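Local coordinates for protein CurJ (Moorea producens 3L, PDB 5TZ6) that is a curacin polyketide synthase dehydratase that probably removes water from a polyketide intermediate, including by vinylogous dehydration, at residues Q160-A165 with E186-G191; Q180-I185 with H214-D219. The protein carries 1 engineered substitution. All coordinates share one frame; numbering follows the deposited sequence.

Interaction 1: Q160-A165 with E186-G191; sequences QKIDSA and EQVWLG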
ATOM      1  N   GLN A 160      26.537  17.231  39.633  1.00 81.51           N
ATOM      2  CA  GLN A 160      25.463  17.633  40.543  1.00 78.41           C
ATOM      3  C   GLN A 160      24.258  16.734  40.290  1.00 74.53           C
ATOM      4  O   GLN A 160      23.438  17.006  39.413  1.00 71.36           O
ATOM      5  CB  GLN A 160      25.110  19.105  40.380  1.00 81.28           C
ATOM      6  CG  GLN A 160      23.897  19.501  41.202  1.00 89.09           C
ATOM      7  CD  GLN A 160      23.490  20.943  41.003  1.00101.08           C
ATOM      8  OE1 GLN A 160      24.268  21.758  40.506  1.00107.15           O
ATOM      9  NE2 GLN A 160      22.263  21.268  41.390  1.00103.50           N
ATOM     10  N   LYS A 161      24.139  15.668  41.076  1.00 76.68           N
ATOM     11  CA  LYS A 161      22.985  14.786  40.965  1.00 86.07           C
ATOM     12  C   LYS A 161      21.694  15.532  41.283  1.00 74.10           C
ATOM     13  O   LYS A 161      21.633  16.326  42.224  1.00 83.98           O
ATOM     14  CB  LYS A 161      23.141  13.584  41.896  1.00 79.47           C
ATOM     15  CG  LYS A 161      22.085  12.517  41.676  1.00 84.04           C
ATOM     16  CD  LYS A 161      22.417  11.243  42.432  1.00 97.43           C
ATOM     17  CE  LYS A 161      21.346  10.183  42.230  1.00104.61           C
ATOM     18  NZ  LYS A 161      21.218   9.804  40.795  1.00102.90           N
ATOM     19  N   ILE A 162      20.658  15.285  40.478  1.00 71.67           N
ATOM     20  CA  ILE A 162      19.336  15.840  40.733  1.00 77.88           C
ATOM     21  C   ILE A 162      18.284  14.780  40.427  1.00 75.70           C
ATOM     22  O   ILE A 162      18.512  13.844  39.658  1.00 76.72           O
ATOM     23  CB  ILE A 162      19.055  17.120  39.911  1.00 79.76           C
ATOM     24  CG1 ILE A 162      18.570  16.770  38.511  1.00 70.61           C
ATOM     25  CG2 ILE A 162      20.303  17.983  39.819  1.00 84.27           C
ATOM     26  CD1 ILE A 162      18.463  17.975  37.612  1.00 73.02           C
ATOM     27  N   ASP A 163      17.120  14.943  41.053  1.00 76.71           N
ATOM     28  CA  ASP A 163      16.065  13.944  40.992  1.00 78.95           C
ATOM     29  C   ASP A 163      15.348  14.019  39.654  1.00 75.41           C
ATOM     30  O   ASP A 163      14.960  15.102  39.205  1.00 73.34           O
ATOM     31  CB  ASP A 163      15.070  14.152  42.133  1.00 90.47           C
ATOM     32  CG  ASP A 163      14.087  13.001  42.280  1.00 95.08           C
ATOM     33  OD1 ASP A 163      13.968  12.174  41.351  1.00 89.60           O
ATOM     34  OD2 ASP A 163      13.413  12.938  43.329  1.00107.28           O
ATOM     35  N   SER A 164      15.170  12.863  39.021  1.00 71.49           N
ATOM     36  CA  SER A 164      14.467  12.833  37.748  1.00 66.36           C
ATOM     37  C   SER A 164      13.054  13.383  37.867  1.00 64.31           C
ATOM     38  O   SER A 164      12.504  13.876  36.873  1.00 57.96           O
ATOM     39  CB  SER A 164      14.433  11.403  37.211  1.00 59.65           C
ATOM     40  OG  SER A 164      13.878  10.526  38.174  1.00 78.54           O
ATOM     41  N   ALA A 165      12.468  13.337  39.066  1.00 57.60           N
ATOM     42  CA  ALA A 165      11.092  13.790  39.228  1.00 61.90           C
ATOM     43  C   ALA A 165      10.948  15.250  38.833  1.00 55.41           C
ATOM     44  O   ALA A 165       9.919  15.642  38.264  1.00 64.47           O
ATOM     45  CB  ALA A 165      10.640  13.578  40.674  1.00 63.27           C
ATOM     46  N   GLU A 186      16.233   7.565  34.457  1.00 77.07           N
ATOM     47  CA  GLU A 186      16.319   7.143  35.846  1.00 80.48           C
ATOM     48  C   GLU A 186      17.224   8.036  36.678  1.00 78.32           C
ATOM     49  O   GLU A 186      16.963   8.217  37.872  1.00 80.65           O
ATOM     50  CB  GLU A 186      16.828   5.703  35.942  1.00 95.43           C
ATOM     51  CG  GLU A 186      15.860   4.655  35.430  1.00113.60           C
ATOM     52  CD  GLU A 186      15.185   3.904  36.559  1.00136.89           C
ATOM     53  OE1 GLU A 186      15.890   3.173  37.290  1.00143.24           O
ATOM     54  OE2 GLU A 186      13.955   4.048  36.723  1.00150.22           O
ATOM     55  N   GLN A 187      18.279   8.607  36.095  1.00 74.99           N
ATOM     56  CA  GLN A 187      19.184   9.416  36.903  1.00 68.89           C
ATOM     57  C   GLN A 187      19.667  10.611  36.100  1.00 63.61           C
ATOM     58  O   GLN A 187      19.726  10.563  34.869  1.00 64.00           O
ATOM     59  CB  GLN A 187      20.375   8.588  37.396  1.00 70.68           C
ATOM     60  CG  GLN A 187      20.039   7.685  38.560  1.00 79.96           C
ATOM     61  CD  GLN A 187      21.267   7.031  39.146  1.00 94.90           C
ATOM     62  OE1 GLN A 187      21.674   7.330  40.270  1.00 98.90           O
ATOM     63  NE2 GLN A 187      21.879   6.140  38.375  1.00 99.07           N
ATOM     64  N   VAL A 188      20.014  11.689  36.802  1.00 58.16           N
ATOM     65  CA  VAL A 188      20.369  12.943  36.142  1.00 60.81           C
ATOM     66  C   VAL A 188      21.521  13.607  36.882  1.00 66.94           C
ATOM     67  O   VAL A 188      21.471  13.780  38.104  1.00 76.80           O
ATOM     68  CB  VAL A 188      19.165  13.899  36.052  1.00 61.78           C
ATOM     69  CG1 VAL A 188      19.535  15.158  35.265  1.00 54.70           C
ATOM     70  CG2 VAL A 188      17.988  13.193  35.399  1.00 48.44           C
ATOM     71  N   TRP A 189      22.547  14.003  36.129  1.00 59.62           N
ATOM     72  CA  TRP A 189      23.693  14.734  36.655  1.00 67.20           C
ATOM     73  C   TRP A 189      23.846  16.020  35.864  1.00 66.18           C
ATOM     74  O   TRP A 189      23.948  15.986  34.633  1.00 69.45           O
ATOM     75  CB  TRP A 189      24.973  13.906  36.559  1.00 73.57           C
ATOM     76  CG  TRP A 189      24.978  12.741  37.466  1.00 78.45           C
ATOM     77  CD1 TRP A 189      25.444  12.698  38.745  1.00 82.00           C
ATOM     78  CD2 TRP A 189      24.502  11.428  37.164  1.00 80.80           C
ATOM     79  NE1 TRP A 189      25.281  11.437  39.263  1.00 83.97           N
ATOM     80  CE2 TRP A 189      24.706  10.638  38.311  1.00 83.36           C
ATOM     81  CE3 TRP A 189      23.921  10.845  36.033  1.00 76.83           C
ATOM     82  CZ2 TRP A 189      24.349   9.294  38.363  1.00 85.62           C
ATOM     83  CZ3 TRP A 189      23.568   9.511  36.084  1.00 84.20           C
ATOM     84  CH2 TRP A 189      23.783   8.748  37.242  1.00 87.86           C
ATOM     85  N   LEU A 190      23.858  17.144  36.565  1.00 58.00           N
ATOM     86  CA  LEU A 190      24.007  18.446  35.937  1.00 70.14           C
ATOM     87  C   LEU A 190      25.455  18.906  36.018  1.00 81.02           C
ATOM     88  O   LEU A 190      26.143  18.663  37.019  1.00 85.32           O
ATOM     89  CB  LEU A 190      23.106  19.492  36.595  1.00 71.57           C
ATOM     90  CG  LEU A 190      21.648  19.578  36.153  1.00 69.28           C
ATOM     91  CD1 LEU A 190      20.946  20.660  36.950  1.00 70.27           C
ATOM     92  CD2 LEU A 190      21.550  19.872  34.660  1.00 69.06           C
ATOM     93  N   GLY A 191      25.901  19.566  34.949  1.00 79.18           N
ATOM     94  CA  GLY A 191      27.159  20.272  34.880  1.00 84.38           C
ATOM     95  C   GLY A 191      26.918  21.711  34.462  1.00 89.51           C
ATOM     96  O   GLY A 191      25.831  22.269  34.648  1.00 89.15           O
TER
HETATM   97  O   HOH W   1      19.296  11.485  39.790  1.00 59.13           O
HETATM   98  O   HOH W   2      16.532  10.829  39.905  1.00102.86           O
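Lys-161 NZ is gripped twice, by Gln-187 OE1 at 2.6 Å and by a water that accepts from it. The two residues sit on neighbouring antiparallel strands of the double hot-dog dehydratase fold, the outermost 160-162 and 185-190, where Lys-161 pairs with Trp-189. NZ meets the amide oxygen well to the side of its C=O direction (111°). The same water donates to Ile-162 O and takes Val-188 N at 3.1 Å, tying the ammonium group to both backbones. The Lys-161 chain, CG anti to its backbone N (chi1 -171°), lies beside the Trp-189 indole, and a bend at chi4 brings NZ to Gln-187. On the other face, Ile-162 CG1 meets Val-188 CG1 at 3.8 Å and Ile-162 CD1 meets Leu-190 CD1 at 3.7 Å; Leu-230 packs on Ile-162 and Leu-228 on Leu-190. A classic beta bulge puts Glu-186 and Gln-187 together opposite Gln-198 of strand 194-200, and Gln-187 NE2 bonds Gln-198 OE1. A leucine in place of Gln-187 would probably leave both Lys-161 NZ and Gln-198 OE1 without their amide mate. Further along, Gln-160 and Leu-190 exchange two backbone bonds, the straighter being Leu-190 N to Gln-160 O at 2.9 Å.

Interaction 2: Q180-I185 with H214-D219; sequences QSFRWI and HPTLVD. With 7OD ((2E,5R)-5-hydroxy-2-methylhept-2-enoic acid), chain C.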
ATOM      1  N   GLN A 180       4.110   5.821  32.176  1.00 54.39           N
ATOM      2  CA  GLN A 180       5.287   5.044  32.552  1.00 57.23           C
ATOM      3  C   GLN A 180       6.210   4.811  31.364  1.00 63.56           C
ATOM      4  O   GLN A 180       7.429   4.994  31.470  1.00 65.31           O
ATOM      5  CB  GLN A 180       4.856   3.703  33.146  1.00 69.66           C
ATOM      6  CG  GLN A 180       5.985   2.890  33.758  1.00 91.36           C
ATOM      7  CD  GLN A 180       5.479   1.781  34.668  1.00108.95           C
ATOM      8  OE1 GLN A 180       4.345   1.822  35.147  1.00113.19           O
ATOM      9  NE2 GLN A 180       6.322   0.782  34.908  1.00116.45           N
ATOM     10  N   SER A 181       5.649   4.457  30.211  1.00 64.10           N
ATOM     11  CA  SER A 181       6.497   4.068  29.098  1.00 59.22           C
ATOM     12  C   SER A 181       7.275   5.234  28.500  1.00 52.83           C
ATOM     13  O   SER A 181       8.204   4.994  27.725  1.00 49.35           O
ATOM     14  CB  SER A 181       5.647   3.384  28.030  1.00 71.69           C
ATOM     15  OG  SER A 181       4.618   4.244  27.583  1.00 83.45           O
ATOM     16  N   PHE A 182       6.969   6.475  28.874  1.00 47.72           N
ATOM     17  CA  PHE A 182       7.756   7.618  28.422  1.00 52.56           C
ATOM     18  C   PHE A 182       8.768   8.090  29.462  1.00 53.43           C
ATOM     19  O   PHE A 182       9.454   9.091  29.229  1.00 53.48           O
ATOM     20  CB  PHE A 182       6.832   8.782  28.022  1.00 52.26           C
ATOM     21  CG  PHE A 182       6.396   8.740  26.584  1.00 59.08           C
ATOM     22  CD1 PHE A 182       7.170   9.328  25.592  1.00 59.71           C
ATOM     23  CD2 PHE A 182       5.224   8.105  26.218  1.00 60.25           C
ATOM     24  CE1 PHE A 182       6.783   9.278  24.253  1.00 53.19           C
ATOM     25  CE2 PHE A 182       4.828   8.056  24.883  1.00 57.06           C
ATOM     26  CZ  PHE A 182       5.611   8.640  23.900  1.00 51.39           C
ATOM     27  N   ARG A 183       8.888   7.396  30.594  1.00 47.85           N
ATOM     28  CA  ARG A 183       9.774   7.811  31.682  1.00 48.99           C
ATOM     29  C   ARG A 183      10.994   6.894  31.697  1.00 56.38           C
ATOM     30  O   ARG A 183      11.109   5.988  32.520  1.00 59.40           O
ATOM     31  CB  ARG A 183       9.025   7.808  33.023  1.00 55.75           C
ATOM     32  CG  ARG A 183       7.913   8.861  33.082  1.00 51.59           C
ATOM     33  CD  ARG A 183       7.193   8.896  34.417  1.00 55.94           C
ATOM     34  NE  ARG A 183       6.162   9.927  34.407  1.00 50.15           N
ATOM     35  CZ  ARG A 183       5.890  10.733  35.429  1.00 58.67           C
ATOM     36  NH1 ARG A 183       4.940  11.658  35.312  1.00 50.20           N
ATOM     37  NH2 ARG A 183       6.591  10.642  36.554  1.00 51.82           N
ATOM     38  N   TRP A 184      11.911   7.146  30.763  1.00 52.15           N
ATOM     39  CA  TRP A 184      13.147   6.386  30.630  1.00 50.61           C
ATOM     40  C   TRP A 184      14.257   6.903  31.533  1.00 48.07           C
ATOM     41  O   TRP A 184      15.134   6.127  31.933  1.00 48.92           O
ATOM     42  CB  TRP A 184      13.651   6.432  29.178  1.00 57.27           C
ATOM     43  CG  TRP A 184      12.956   5.520  28.202  1.00 50.19           C
ATOM     44  CD1 TRP A 184      11.656   5.586  27.793  1.00 45.43           C
ATOM     45  CD2 TRP A 184      13.540   4.411  27.506  1.00 47.06           C
ATOM     46  NE1 TRP A 184      11.393   4.586  26.889  1.00 51.28           N
ATOM     47  CE2 TRP A 184      12.533   3.849  26.695  1.00 56.49           C
ATOM     48  CE3 TRP A 184      14.816   3.835  27.492  1.00 48.44           C
ATOM     49  CZ2 TRP A 184      12.762   2.740  25.879  1.00 49.62           C
ATOM     50  CZ3 TRP A 184      15.043   2.730  26.681  1.00 50.34           C
ATOM     51  CH2 TRP A 184      14.021   2.197  25.887  1.00 61.87           C
ATOM     52  N   ILE A 185      14.256   8.198  31.840  1.00 45.30           N
ATOM     53  CA  ILE A 185      15.358   8.818  32.568  1.00 65.71           C
ATOM     54  C   ILE A 185      15.289   8.405  34.035  1.00 66.99           C
ATOM     55  O   ILE A 185      14.396   8.828  34.773  1.00 66.13           O
ATOM     56  CB  ILE A 185      15.349  10.343  32.412  1.00 55.77           C
ATOM     57  CG1 ILE A 185      15.485  10.699  30.923  1.00 51.18           C
ATOM     58  CG2 ILE A 185      16.441  10.972  33.260  1.00 57.70           C
ATOM     59  CD1 ILE A 185      15.482  12.166  30.608  1.00 57.37           C
ATOM     60  N   HIS A 214      12.976   3.075  19.880  1.00 61.97           N
ATOM     61  CA  HIS A 214      11.595   3.182  20.314  1.00 43.28           C
ATOM     62  C   HIS A 214      11.182   4.649  20.387  1.00 47.67           C
ATOM     63  O   HIS A 214      11.977   5.500  20.810  1.00 48.35           O
ATOM     64  CB  HIS A 214      11.414   2.514  21.676  1.00 45.82           C
ATOM     65  CG  HIS A 214       9.994   2.156  21.990  1.00 55.64           C
ATOM     66  ND1 HIS A 214       9.086   3.072  22.475  1.00 55.29           N
ATOM     67  CD2 HIS A 214       9.328   0.980  21.895  1.00 57.73           C
ATOM     68  CE1 HIS A 214       7.919   2.477  22.660  1.00 55.21           C
ATOM     69  NE2 HIS A 214       8.040   1.206  22.317  1.00 57.92           N
ATOM     70  N   PRO A 215       9.977   4.994  19.941  1.00 43.20           N
ATOM     71  CA  PRO A 215       9.547   6.398  20.048  1.00 37.97           C
ATOM     72  C   PRO A 215       9.800   6.988  21.426  1.00 55.29           C
ATOM     73  O   PRO A 215      10.278   8.128  21.526  1.00 54.24           O
ATOM     74  CB  PRO A 215       8.054   6.337  19.708  1.00 42.51           C
ATOM     75  CG  PRO A 215       7.879   5.082  18.905  1.00 40.37           C
ATOM     76  CD  PRO A 215       8.956   4.123  19.334  1.00 47.29           C
ATOM     77  N   THR A 216       9.524   6.228  22.494  1.00 52.03           N
ATOM     78  CA  THR A 216       9.669   6.764  23.846  1.00 39.59           C
ATOM     79  C   THR A 216      11.126   7.022  24.201  1.00 51.02           C
ATOM     80  O   THR A 216      11.415   7.909  25.014  1.00 51.25           O
ATOM     81  CB  THR A 216       9.039   5.817  24.873  1.00 48.91           C
ATOM     82  OG1 THR A 216       9.667   4.528  24.815  1.00 50.47           O
ATOM     83  CG2 THR A 216       7.545   5.666  24.620  1.00 48.83           C
ATOM     84  N   LEU A 217      12.058   6.271  23.612  1.00 45.89           N
ATOM     85  CA  LEU A 217      13.473   6.538  23.864  1.00 51.95           C
ATOM     86  C   LEU A 217      13.909   7.847  23.212  1.00 50.49           C
ATOM     87  O   LEU A 217      14.589   8.672  23.841  1.00 61.13           O
ATOM     88  CB  LEU A 217      14.314   5.367  23.355  1.00 56.12           C
ATOM     89  CG  LEU A 217      15.829   5.531  23.432  1.00 55.57           C
ATOM     90  CD1 LEU A 217      16.261   5.843  24.860  1.00 54.38           C
ATOM     91  CD2 LEU A 217      16.515   4.279  22.914  1.00 57.69           C
ATOM     92  N   VAL A 218      13.500   8.065  21.960  1.00 46.98           N
ATOM     93  CA  VAL A 218      13.778   9.330  21.283  1.00 49.46           C
ATOM     94  C   VAL A 218      13.195  10.492  22.075  1.00 49.21           C
ATOM     95  O   VAL A 218      13.866  11.514  22.315  1.00 48.14           O
ATOM     96  CB  VAL A 218      13.226   9.288  19.846  1.00 50.06           C
ATOM     97  CG1 VAL A 218      13.444  10.619  19.136  1.00 47.49           C
ATOM     98  CG2 VAL A 218      13.888   8.154  19.070  1.00 53.49           C
ATOM     99  N   ASP A 219      11.949  10.338  22.534  1.00 51.25           N
ATOM    100  CA  ASP A 219      11.346  11.409  23.308  1.00 57.47           C
ATOM    101  C   ASP A 219      12.133  11.668  24.579  1.00 54.54           C
ATOM    102  O   ASP A 219      12.398  12.823  24.920  1.00 52.59           O
ATOM    103  CB  ASP A 219       9.895  11.092  23.643  1.00 73.43           C
ATOM    104  CG  ASP A 219       9.134  12.322  24.088  1.00 88.50           C
ATOM    105  OD1 ASP A 219       8.773  13.139  23.215  1.00104.22           O
ATOM    106  OD2 ASP A 219       8.915  12.482  25.311  1.00 88.44           O
TER
HETATM  107  OAB 7OD C1301       3.643  19.051  23.286  1.00 97.06           O
HETATM  108  CAA 7OD C1301       3.957  18.567  22.180  1.00 99.15           C
HETATM  109  OAI 7OD C1301       3.177  18.681  21.207  1.00102.31           O
HETATM  110  CAC 7OD C1301       5.295  17.837  22.014  1.00 98.78           C
HETATM  111  CAK 7OD C1301       5.673  17.242  20.648  1.00 98.97           C
HETATM  112  CAD 7OD C1301       6.257  17.697  23.207  1.00 99.76           C
HETATM  113  CAE 7OD C1301       7.587  16.958  22.991  1.00101.78           C
HETATM  114  CAF 7OD C1301       8.582  16.979  24.177  1.00103.88           C
HETATM  115  OAH 7OD C1301       8.573  15.698  24.813  1.00 97.22           O
HETATM  116  CAG 7OD C1301       8.282  18.051  25.231  1.00103.39           C
HETATM  117  CAJ 7OD C1301       9.523  18.214  26.112  1.00104.23           C
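The N-terminal end of helix 215-223, a helix of the hot-dog fold that brings Asp-219 into the ligand pocket, is packed by Phe-182 and Trp-184 of the loop leading into strand 185-190. Thr-216 stands between the two rings and serves each with a different branch. Its OG1 sits between backbone N and carbonyl carbon (chi1 59°) and accepts from Trp-184 NE1 at 2.7 Å, a bent bond (142° at the hydrogen) that reaches the indole at its edge, somewhat tilted from the ring plane. Its methyl, CG2, lies over the middle of the Phe-182 ring, 3.5 Å from the centroid and nearly on the ring normal, a CH-pi contact. Leu-217 covers part of one indole face of Trp-184: CB is 4.0 Å from the centroid of the six-membered ring, while CD1 approaches Trp-184 CE3 at 3.6 Å. His-214 is the N-cap, its ND1 taking Thr-216 N at 3.2 Å in the imidazole plane, which satisfies an amide of the first helical turn. One turn further on, Asp-219 sets CB at the edge of the Phe-182 ring, 3.7 Å from CE1, with the carboxylate plane perpendicular to that ring. Gln-223 NE2 bonds both Asp-219 OD2 and Phe-182 O, so this amide links carboxylate and loop. Asp-219 and Gln-223 fit the DxxxQ signature of polyketide dehydratases, whose aspartate probably acts in catalysis with a histidine. Phe-41, apparently the engineered replacement of that histidine, meets Phe-182 edge-to-face. With OD2 held by Gln-223, Asp-219 OD1 accepts from the ligand hydroxyl OAH at 3.0 Å.

Residues 180-185 of interaction 2 lead straight into 186-191 of interaction 1, so the two contacts are joined through the chain although their centres lie about 17 Å apart. They also touch, Ser-164 CB packing on Ile-185 O at 3.5 Å. Interaction 1 is a surface contact at the margin of the sheet, where backbone ladder bonds, water and a lysine-amide pair do much of the joining. Interaction 2 is buried, and there aromatic faces, a single indole bond across the segments and a helix cap set a helix against a loop. Asp-219 of interaction 2 bonds the ligand, whereas the Val-188 side chain of interaction 1 is about 14 Å from it.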